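Pyridoxamine 5-phosphate-dependent dehydrase (Escherichia coli, PDB 3B8X) catalyses the pyridoxal phosphate-dependent removal of the C3'-hydroxyl from GDP-4-keto-6-deoxy-D-mannose in the biosynthesis of L-colitose, a sugar of the O-antigen. Local coordinates at residues B[81-86]-B[129-134]; B[93-98]-B[348-353]; B[113-118]-B[140-145]. The protein carries 1 engineered substitution. One frame throughout, in Å; residues are numbered along the deposited sequence.

Contact 1 (B[81-86]-B[129-134])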
loop_
_atom_site.group_PDB
_atom_site.type_symbol
_atom_site.label_atom_id
_atom_site.label_comp_id
_atom_site.label_asym_id
_atom_site.label_seq_id
_atom_site.Cartn_x
_atom_site.Cartn_y
_atom_site.Cartn_z
ATOM N N ASP B 81 20.280 -3.437 12.123
ATOM C CA ASP B 81 20.144 -4.755 12.750
ATOM C C ASP B 81 20.234 -5.872 11.708
ATOM O O ASP B 81 19.773 -5.731 10.568
ATOM C CB ASP B 81 18.831 -4.871 13.507
ATOM C CG ASP B 81 18.939 -4.467 14.981
ATOM O OD1 ASP B 81 20.046 -4.088 15.432
ATOM O OD2 ASP B 81 17.898 -4.580 15.682
ATOM N N GLU B 82 20.816 -6.997 12.094
ATOM C CA GLU B 82 20.950 -8.104 11.148
ATOM C C GLU B 82 19.755 -9.056 11.029
ATOM O O GLU B 82 19.274 -9.613 12.028
ATOM C CB GLU B 82 22.227 -8.916 11.392
ATOM C CG GLU B 82 22.405 -10.070 10.365
ATOM C CD GLU B 82 23.596 -10.973 10.669
ATOM O OE1 GLU B 82 24.741 -10.488 10.491
ATOM O OE2 GLU B 82 23.378 -12.134 11.113
ATOM N N ILE B 83 19.319 -9.247 9.779
ATOM C CA ILE B 83 18.238 -10.172 9.429
ATOM C C ILE B 83 18.731 -11.058 8.256
ATOM O O ILE B 83 19.295 -10.563 7.251
ATOM C CB ILE B 83 16.869 -9.460 9.127
ATOM C CG1 ILE B 83 15.783 -10.486 8.786
ATOM C CG2 ILE B 83 16.968 -8.500 7.958
ATOM C CD1 ILE B 83 14.417 -10.185 9.364
ATOM N N ILE B 84 18.552 -12.374 8.419
ATOM C CA ILE B 84 18.965 -13.373 7.424
ATOM C C ILE B 84 17.701 -13.766 6.632
ATOM O O ILE B 84 16.614 -13.896 7.194
ATOM C CB ILE B 84 19.426 -14.675 8.156
ATOM C CG1 ILE B 84 20.791 -14.488 8.823
ATOM C CG2 ILE B 84 19.417 -15.891 7.228
ATOM C CD1 ILE B 84 21.095 -15.585 9.824
ATOM N N VAL B 85 17.838 -13.920 5.323
ATOM C CA VAL B 85 16.728 -14.327 4.464
ATOM C C VAL B 85 17.346 -15.290 3.442
ATOM O O VAL B 85 18.553 -15.169 3.137
ATOM C CB VAL B 85 16.246 -13.143 3.587
ATOM C CG1 VAL B 85 15.486 -12.147 4.416
ATOM C CG2 VAL B 85 17.423 -12.484 2.899
ATOM N N PRO B 86 16.525 -16.174 2.867
ATOM C CA PRO B 86 16.997 -17.060 1.782
ATOM C C PRO B 86 17.220 -16.222 0.523
ATOM O O PRO B 86 16.739 -15.089 0.404
ATOM C CB PRO B 86 15.818 -18.021 1.575
ATOM C CG PRO B 86 14.616 -17.202 1.972
ATOM C CD PRO B 86 15.106 -16.414 3.188
ATOM N N THR B 129 23.061 -11.676 14.668
ATOM C CA THR B 129 21.808 -12.059 14.029
ATOM C C THR B 129 20.646 -11.725 14.949
ATOM O O THR B 129 20.551 -12.272 16.052
ATOM C CB THR B 129 21.779 -13.559 13.690
ATOM O OG1 THR B 129 22.883 -13.867 12.830
ATOM C CG2 THR B 129 20.476 -13.893 13.008
ATOM N N LYS B 130 19.779 -10.825 14.474
ATOM C CA LYS B 130 18.625 -10.344 15.230
ATOM C C LYS B 130 17.305 -11.022 14.804
ATOM O O LYS B 130 16.365 -11.164 15.608
ATOM C CB LYS B 130 18.451 -8.836 14.997
ATOM C CG LYS B 130 19.500 -7.987 15.642
ATOM C CD LYS B 130 19.562 -8.258 17.144
ATOM C CE LYS B 130 20.806 -7.662 17.793
ATOM N NZ LYS B 130 20.535 -7.182 19.186
ATOM N N ALA B 131 17.241 -11.454 13.549
ATOM C CA ALA B 131 16.028 -12.060 13.037
ATOM C C ALA B 131 16.296 -13.020 11.886
ATOM O O ALA B 131 17.308 -12.941 11.202
ATOM C CB ALA B 131 15.101 -10.939 12.542
ATOM N N ILE B 132 15.327 -13.866 11.628
ATOM C CA ILE B 132 15.415 -14.781 10.510
ATOM C C ILE B 132 14.057 -14.697 9.807
ATOM O O ILE B 132 13.032 -15.088 10.357
ATOM C CB ILE B 132 15.634 -16.232 10.978
ATOM C CG1 ILE B 132 16.759 -16.305 12.012
ATOM C CG2 ILE B 132 15.932 -17.161 9.777
ATOM C CD1 ILE B 132 17.612 -17.545 11.864
ATOM N N LEU B 133 14.070 -14.164 8.596
ATOM C CA LEU B 133 12.847 -14.059 7.798
ATOM C C LEU B 133 12.792 -15.280 6.849
ATOM O O LEU B 133 13.393 -15.308 5.778
ATOM C CB LEU B 133 12.819 -12.749 7.003
ATOM C CG LEU B 133 11.655 -12.648 6.016
ATOM C CD1 LEU B 133 10.317 -12.876 6.733
ATOM C CD2 LEU B 133 11.645 -11.342 5.274
ATOM N N THR B 134 12.109 -16.314 7.310
ATOM C CA THR B 134 11.959 -17.553 6.573
ATOM C C THR B 134 10.918 -17.283 5.509
ATOM O O THR B 134 10.117 -16.356 5.631
ATOM C CB THR B 134 11.505 -18.768 7.478
ATOM O OG1 THR B 134 10.190 -18.584 8.067
ATOM C CG2 THR B 134 12.541 -19.023 8.574
#

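Contact 2 (B[93-98]-B[348-353])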
loop_
_atom_site.group_PDB
_atom_site.type_symbol
_atom_site.label_atom_id
_atom_site.label_comp_id
_atom_site.label_asym_id
_atom_site.label_seq_id
_atom_site.Cartn_x
_atom_site.Cartn_y
_atom_site.Cartn_z
ATOM N N THR B 93 9.572 -9.568 -0.379
ATOM C CA THR B 93 10.074 -10.189 0.840
ATOM C C THR B 93 11.280 -9.292 1.251
ATOM O O THR B 93 11.451 -8.905 2.430
ATOM C CB THR B 93 10.642 -11.571 0.599
ATOM O OG1 THR B 93 9.618 -12.393 0.037
ATOM C CG2 THR B 93 11.042 -12.175 1.951
ATOM N N TYR B 94 12.069 -8.902 0.256
ATOM C CA TYR B 94 13.280 -8.094 0.478
ATOM C C TYR B 94 13.200 -6.562 0.713
ATOM O O TYR B 94 13.966 -5.993 1.516
ATOM C CB TYR B 94 14.223 -8.345 -0.700
ATOM C CG TYR B 94 14.530 -9.811 -0.884
ATOM C CD1 TYR B 94 15.187 -10.532 0.105
ATOM C CD2 TYR B 94 14.122 -10.471 -2.031
ATOM C CE1 TYR B 94 15.407 -11.892 -0.061
ATOM C CE2 TYR B 94 14.374 -11.806 -2.237
ATOM C CZ TYR B 94 15.040 -12.504 -1.253
ATOM O OH TYR B 94 15.264 -13.858 -1.448
ATOM N N TYR B 95 12.331 -5.876 -0.026
ATOM C CA TYR B 95 12.304 -4.405 0.025
ATOM C C TYR B 95 12.089 -3.785 1.397
ATOM O O TYR B 95 12.743 -2.786 1.739
ATOM C CB TYR B 95 11.360 -3.807 -1.024
ATOM C CG TYR B 95 11.572 -4.219 -2.505
ATOM C CD1 TYR B 95 12.833 -4.503 -3.049
ATOM C CD2 TYR B 95 10.478 -4.343 -3.349
ATOM C CE1 TYR B 95 12.975 -4.860 -4.402
ATOM C CE2 TYR B 95 10.614 -4.680 -4.676
ATOM C CZ TYR B 95 11.852 -4.954 -5.196
ATOM O OH TYR B 95 11.939 -5.232 -6.549
ATOM N N PRO B 96 11.071 -4.272 2.120
ATOM C CA PRO B 96 10.768 -3.668 3.424
ATOM C C PRO B 96 12.054 -3.741 4.270
ATOM O O PRO B 96 12.264 -2.974 5.182
ATOM C CB PRO B 96 9.674 -4.587 4.013
ATOM C CG PRO B 96 9.062 -5.293 2.816
ATOM C CD PRO B 96 10.162 -5.381 1.765
ATOM N N LEU B 97 12.939 -4.673 3.966
ATOM C CA LEU B 97 14.121 -4.824 4.799
ATOM C C LEU B 97 14.976 -3.626 4.562
ATOM O O LEU B 97 15.441 -2.968 5.486
ATOM C CB LEU B 97 14.851 -6.130 4.464
ATOM C CG LEU B 97 14.060 -7.444 4.555
ATOM C CD1 LEU B 97 15.017 -8.609 4.356
ATOM C CD2 LEU B 97 13.339 -7.586 5.920
ATOM N N GLN B 98 15.129 -3.282 3.294
ATOM C CA GLN B 98 15.957 -2.131 2.944
ATOM C C GLN B 98 15.229 -0.866 3.319
ATOM O O GLN B 98 15.857 0.137 3.591
ATOM C CB GLN B 98 16.119 -2.081 1.434
ATOM C CG GLN B 98 16.967 -0.916 0.905
ATOM C CD GLN B 98 16.157 0.345 0.595
ATOM O OE1 GLN B 98 14.931 0.325 0.467
ATOM N NE2 GLN B 98 16.858 1.479 0.555
ATOM N N LYS B 348 22.032 -2.229 -4.983
ATOM C CA LYS B 348 22.809 -1.046 -4.686
ATOM C C LYS B 348 22.217 -0.178 -3.600
ATOM O O LYS B 348 22.938 0.644 -3.027
ATOM C CB LYS B 348 23.153 -0.229 -5.928
ATOM C CG LYS B 348 21.993 0.444 -6.670
ATOM C CD LYS B 348 22.593 1.565 -7.529
ATOM C CE LYS B 348 21.664 2.093 -8.607
ATOM N NZ LYS B 348 22.438 2.864 -9.624
ATOM N N TYR B 349 20.941 -0.391 -3.282
ATOM C CA TYR B 349 20.271 0.413 -2.267
ATOM C C TYR B 349 20.261 -0.292 -0.916
ATOM O O TYR B 349 19.786 0.255 0.085
ATOM C CB TYR B 349 18.841 0.754 -2.712
ATOM C CG TYR B 349 18.763 1.397 -4.075
ATOM C CD1 TYR B 349 18.365 0.692 -5.173
ATOM C CD2 TYR B 349 19.074 2.756 -4.257
ATOM C CE1 TYR B 349 18.266 1.296 -6.421
ATOM C CE2 TYR B 349 18.999 3.364 -5.526
ATOM C CZ TYR B 349 18.589 2.616 -6.609
ATOM O OH TYR B 349 18.535 3.236 -7.850
ATOM N N PHE B 350 20.777 -1.516 -0.902
ATOM C CA PHE B 350 20.805 -2.321 0.314
ATOM C C PHE B 350 22.122 -2.252 1.069
ATOM O O PHE B 350 23.172 -2.053 0.484
ATOM C CB PHE B 350 20.623 -3.801 -0.049
ATOM C CG PHE B 350 19.203 -4.212 -0.264
ATOM C CD1 PHE B 350 18.459 -3.647 -1.282
ATOM C CD2 PHE B 350 18.616 -5.188 0.545
ATOM C CE1 PHE B 350 17.146 -4.050 -1.484
ATOM C CE2 PHE B 350 17.262 -5.580 0.364
ATOM C CZ PHE B 350 16.545 -5.010 -0.659
ATOM N N ASP B 351 22.040 -2.583 2.352
ATOM C CA ASP B 351 23.183 -2.771 3.217
ATOM C C ASP B 351 23.093 -4.291 3.431
ATOM O O ASP B 351 22.297 -4.759 4.224
ATOM C CB ASP B 351 22.948 -2.031 4.540
ATOM C CG ASP B 351 23.892 -2.487 5.636
ATOM O OD1 ASP B 351 24.950 -3.033 5.282
ATOM O OD2 ASP B 351 23.591 -2.319 6.839
ATOM N N TYR B 352 23.844 -5.074 2.678
ATOM C CA TYR B 352 23.706 -6.514 2.827
ATOM C C TYR B 352 25.018 -7.224 2.659
ATOM O O TYR B 352 25.994 -6.664 2.168
ATOM C CB TYR B 352 22.811 -7.064 1.721
ATOM C CG TYR B 352 23.470 -7.044 0.352
ATOM C CD1 TYR B 352 23.892 -8.215 -0.272
ATOM C CD2 TYR B 352 23.620 -5.847 -0.335
ATOM C CE1 TYR B 352 24.468 -8.186 -1.548
ATOM C CE2 TYR B 352 24.201 -5.789 -1.609
ATOM C CZ TYR B 352 24.630 -6.965 -2.201
ATOM O OH TYR B 352 25.221 -6.876 -3.442
ATOM N N THR B 353 24.984 -8.509 2.971
ATOM C CA THR B 353 26.144 -9.366 2.808
ATOM C C THR B 353 25.632 -10.719 2.332
ATOM O O THR B 353 24.448 -11.022 2.423
ATOM C CB THR B 353 26.860 -9.600 4.177
ATOM O OG1 THR B 353 28.093 -10.298 3.974
ATOM C CG2 THR B 353 25.994 -10.426 5.087
#

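Contact 3 (B[113-118]-B[140-145])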
loop_
_atom_site.group_PDB
_atom_site.type_symbol
_atom_site.label_atom_id
_atom_site.label_comp_id
_atom_site.label_asym_id
_atom_site.label_seq_id
_atom_site.Cartn_x
_atom_site.Cartn_y
_atom_site.Cartn_z
ATOM N N THR B 113 14.547 -28.749 -1.565
ATOM C CA THR B 113 13.347 -28.156 -0.977
ATOM C C THR B 113 12.958 -26.778 -1.515
ATOM O O THR B 113 11.795 -26.372 -1.376
ATOM C CB THR B 113 13.473 -27.965 0.497
ATOM O OG1 THR B 113 14.476 -26.984 0.745
ATOM C CG2 THR B 113 13.822 -29.268 1.148
ATOM N N LEU B 114 13.949 -26.085 -2.090
ATOM C CA LEU B 114 13.844 -24.712 -2.613
ATOM C C LEU B 114 13.827 -23.720 -1.499
ATOM O O LEU B 114 13.819 -22.523 -1.759
ATOM C CB LEU B 114 12.609 -24.480 -3.504
ATOM C CG LEU B 114 12.432 -25.438 -4.697
ATOM C CD1 LEU B 114 11.303 -24.906 -5.566
ATOM C CD2 LEU B 114 13.752 -25.617 -5.471
ATOM N N ASN B 115 13.868 -24.220 -0.265
ATOM C CA ASN B 115 13.904 -23.343 0.930
ATOM C C ASN B 115 15.344 -23.114 1.415
ATOM O O ASN B 115 16.294 -23.689 0.835
ATOM C CB ASN B 115 12.988 -23.882 2.032
ATOM C CG ASN B 115 11.515 -23.748 1.677
ATOM O OD1 ASN B 115 11.116 -22.859 0.934
ATOM N ND2 ASN B 115 10.712 -24.650 2.182
ATOM N N ILE B 116 15.508 -22.186 2.364
ATOM C CA ILE B 116 16.824 -21.808 2.881
ATOM C C ILE B 116 17.608 -23.076 3.297
ATOM O O ILE B 116 17.046 -23.997 3.859
ATOM C CB ILE B 116 16.681 -20.885 4.097
ATOM C CG1 ILE B 116 18.029 -20.216 4.466
ATOM C CG2 ILE B 116 16.127 -21.676 5.221
ATOM C CD1 ILE B 116 17.922 -18.942 5.282
ATOM N N ASP B 117 18.874 -23.122 2.931
ATOM C CA ASP B 117 19.666 -24.273 3.244
ATOM C C ASP B 117 19.886 -24.356 4.725
ATOM O O ASP B 117 20.465 -23.467 5.330
ATOM C CB ASP B 117 20.994 -24.196 2.539
ATOM C CG ASP B 117 21.756 -25.456 2.711
ATOM O OD1 ASP B 117 21.200 -26.505 2.367
ATOM O OD2 ASP B 117 22.841 -25.427 3.293
ATOM N N ILE B 118 19.415 -25.424 5.333
ATOM C CA ILE B 118 19.568 -25.534 6.763
ATOM C C ILE B 118 21.003 -25.473 7.250
ATOM O O ILE B 118 21.360 -24.669 8.124
ATOM C CB ILE B 118 18.895 -26.772 7.242
ATOM C CG1 ILE B 118 17.408 -26.593 6.972
ATOM C CG2 ILE B 118 19.273 -27.038 8.713
ATOM C CD1 ILE B 118 16.747 -25.591 7.914
ATOM N N ASN B 140 5.912 -25.113 0.016
ATOM C CA ASN B 140 6.715 -25.944 0.891
ATOM C C ASN B 140 7.132 -25.235 2.166
ATOM O O ASN B 140 7.954 -24.304 2.104
ATOM C CB ASN B 140 7.974 -26.352 0.131
ATOM C CG ASN B 140 8.460 -27.754 0.480
ATOM O OD1 ASN B 140 7.684 -28.604 0.957
ATOM N ND2 ASN B 140 9.751 -28.017 0.198
ATOM N N PRO B 141 6.672 -25.724 3.324
ATOM C CA PRO B 141 7.100 -25.106 4.588
ATOM C C PRO B 141 8.564 -25.433 4.890
ATOM O O PRO B 141 9.110 -26.477 4.482
ATOM C CB PRO B 141 6.240 -25.815 5.648
ATOM C CG PRO B 141 5.907 -27.170 5.069
ATOM C CD PRO B 141 6.000 -27.026 3.535
ATOM N N ASN B 142 9.180 -24.551 5.664
ATOM C CA ASN B 142 10.549 -24.793 6.115
ATOM C C ASN B 142 10.502 -25.872 7.177
ATOM O O ASN B 142 9.439 -26.142 7.735
ATOM C CB ASN B 142 11.087 -23.526 6.772
ATOM C CG ASN B 142 11.537 -22.540 5.770
ATOM O OD1 ASN B 142 12.718 -22.562 5.418
ATOM N ND2 ASN B 142 10.578 -21.800 5.144
ATOM N N ASN B 143 11.647 -26.458 7.511
ATOM C CA ASN B 143 11.607 -27.404 8.598
ATOM C C ASN B 143 11.851 -26.607 9.846
ATOM O O ASN B 143 12.988 -26.292 10.180
ATOM C CB ASN B 143 12.609 -28.554 8.442
ATOM C CG ASN B 143 12.650 -29.421 9.674
ATOM O OD1 ASN B 143 12.339 -28.947 10.760
ATOM N ND2 ASN B 143 12.997 -30.694 9.522
ATOM N N PHE B 144 10.766 -26.220 10.492
ATOM C CA PHE B 144 10.825 -25.355 11.661
ATOM C C PHE B 144 11.516 -25.942 12.884
ATOM O O PHE B 144 12.078 -25.213 13.682
ATOM C CB PHE B 144 9.475 -24.690 11.939
ATOM C CG PHE B 144 9.109 -23.676 10.891
ATOM C CD1 PHE B 144 8.170 -23.960 9.910
ATOM C CD2 PHE B 144 9.792 -22.464 10.842
ATOM C CE1 PHE B 144 7.888 -23.018 8.890
ATOM C CE2 PHE B 144 9.491 -21.510 9.869
ATOM C CZ PHE B 144 8.572 -21.797 8.888
ATOM N N ASP B 145 11.553 -27.268 12.959
ATOM C CA ASP B 145 12.278 -27.935 14.043
ATOM C C ASP B 145 13.753 -27.613 13.868
ATOM O O ASP B 145 14.424 -27.114 14.782
ATOM C CB ASP B 145 12.118 -29.450 13.907
ATOM C CG ASP B 145 10.775 -29.945 14.416
ATOM O OD1 ASP B 145 10.086 -29.183 15.125
ATOM O OD2 ASP B 145 10.399 -31.095 14.097
HETATM O O HOH W 1 11.678 -27.315 3.605
HETATM O O HOH W 2 14.791 -24.438 5.410
#

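Contact 1 (B[81-86]-B[129-134])
Strands 82-86 and 129-134 run parallel, their axes crossing at -22°, inside the large mixed sheet that carries the fold of this PLP-dependent aminotransferase clan. Strand 82-86 is flanked on its other edge by 103-107, and 129-134 by 157-161.

The backbone bonds set the register. The pairing is regular around Ile84: its N donates to Ala131 O (3.1 Å), and its O receives Leu133 N (2.9 Å), the nitrogen lying almost exactly on the C=O axis, 178° at the oxygen. At the start of the ladder Glu82 O instead takes two donors, Lys130 N at 2.8 Å and Ala131 N at 3.1 Å, both in its carbonyl plane. The helix-like psi of Lys130 (-28°) turns the two successive amides onto one oxygen.

Among the polar side chains, Glu82 is extended, with CG anti to the backbone N. Thr129 OG1 donates to Glu82 OE2 nearly along the C-O axis, over a very short 2.5 Å. Lys105 makes a salt bridge to the same OE2, while Thr126 N bonds Thr129 OG1, so both buried oxygens have two partners.

The apolar contacts lie on two faces. On the one bearing Ile83 and Ala131, Ile83 CD1 presses on Ala131 CB at 3.3 Å, tighter than usual van der Waals contact. Val85 and Leu133 lie side by side, with Val85 CG1 at 3.8 Å from Leu133 CB. On the other face, Ile84 CD1 rests against Thr129 CG2.

The ladder stops where Pro86 has no N-H to give: its CD sits 3.3 Å from Leu133 O, a buried carbonyl without any partner in the model. The paired Lys105 and Thr129 probably keep the Glu82 carboxylate ionised despite its burial.

Contact 2 (B[93-98]-B[348-353])
The ring of Phe350 carries most of the van der Waals contact between helix residues 93-98 and the loop and strand of 348-353. Gln98 CB stands over the centre of one ring face, 3.6 Å from the centroid and only 12° off the normal, a CH-pi contact in which the methylene lies squarely above the middle of the ring. Further round the ring, the tip CZ is 4.1 Å from Tyr94 CB and 3.5 Å from Tyr94 O, both on the preceding turn of the helix. The same CZ approaches the Tyr95 ring at its edge, near that ring's plane, with Tyr95 CD1 at 4.4 Å. Val104 of the neighbouring strand also touches Phe350.

Topologically, helix 91-99 is the connection of a right-handed beta-alpha-beta crossover from strand 82-86 to strand 103-107. Strand 351-354, the outermost one within this chain on that side of the large sheet, adds to 103-107 through backbone bonds of Asp351 and Thr353. Beside Asp351, the Phe350 ring swings its tip to the helix, with CG beside the backbone N (chi1 -82°).

One hydrogen bond crosses the contact. Gln98 leaves the helix with CG anti to the backbone N (chi1 180°) and then bends at chi2, which brings NE2 to Tyr349 O at 3.2 Å, a somewhat bent bond. The acceptor lies in the amide plane of Gln98, whereas the donor stands well above the carbonyl plane of Tyr349, away from a lone pair. Gln98 CG is just as close to Tyr349 O, at 3.2 Å, so the oxygen lies against the outer part of the side chain, from CG to the amide nitrogen.

Subunit packing involves the same residues: Gln98 and Tyr349 both touch Pro247 of the second subunit, the Tyr349 ring meets Phe71 of that subunit edge-to-face, and Tyr95 OH is hydrogen-bonded to His217 O of the second subunit.

Contact 3 (B[113-118]-B[140-145])
Two beta-alpha loops meet at the C-terminal ends of parallel strands of the large sheet of this PLP aminotransferase fold: residues 113-118 lead from strand 103-107 into helix 118-124, and residues 140-145 lead from strand 129-135 into helix 144-151. Asparagine amides do most of the joining.

Two amide-to-carbonyl bonds, one given by each loop, form the first shell. Asn115 ND2 donates to Asn140 O over 2.8 Å with an angle of 161° at the hydrogen; the acceptor is near the amide plane of Asn115, but the donor sits far above the Asn140 carbonyl plane. From the other loop, Asn140 ND2 donates to Thr113 O at 3.1 Å, now in the carbonyl plane and on a lone pair. The Asn142 side chain crosses that of Asn115 obliquely, with the two amides stacked and their planes 20° apart, while Asn142 OD1 lies 3.5 Å from Ile116 CG2. Two waters complete this layer: one accepts from Asn115 ND2 and donates to Pro141 O, and the other donates both to Ile116 O and to Asn142 OD1.

The next shell fixes the rotation of the amides. Asn115 OD1 accepts from Leu137 N, so both ends of that amide are engaged. Asn142 ND2 is held by Asn136 OD1 and Val135 O, and Asn140 OD1 accepts from Thr298 N, its ND2 being shared with Gln296 O.

Side-chain caps and turns hold the loop backbones. Thr113 puts OG1 in the crowded position between its N and carbonyl carbon (chi1 66°), and there OG1 accepts from Asn115 N at 3.0 Å, an ST turn that ties down the backbone at Asn115. Asp117 and Asn143 each occupy the N-cap of the helix that follows. Asn143 OD1 accepts from Glu146 N and, weakly and with a bent geometry, from Asp145 N at 2.9 Å.

Overall arrangement
Contact 1 lies between the other two and touches both; contacts 2 and 3 are 22 Å apart between centres and do not meet. Toward contact 2, centred 11 Å away, Val85 packs on Tyr94 and Leu97, and Pro86 O is 2.7 Å from Tyr94 OH, a probable hydrogen bond tying strand end to helix. Toward contact 3, centred 15 Å away, Ile84 and Pro86 meet Ile116, while Thr134 packs on Asn142 and Phe144. The bound cofactor-sugar adduct is nearest contact 2, where Thr93 touches it; the side chains of Leu133 and Asn115 stay about 8 and 9 Å from it.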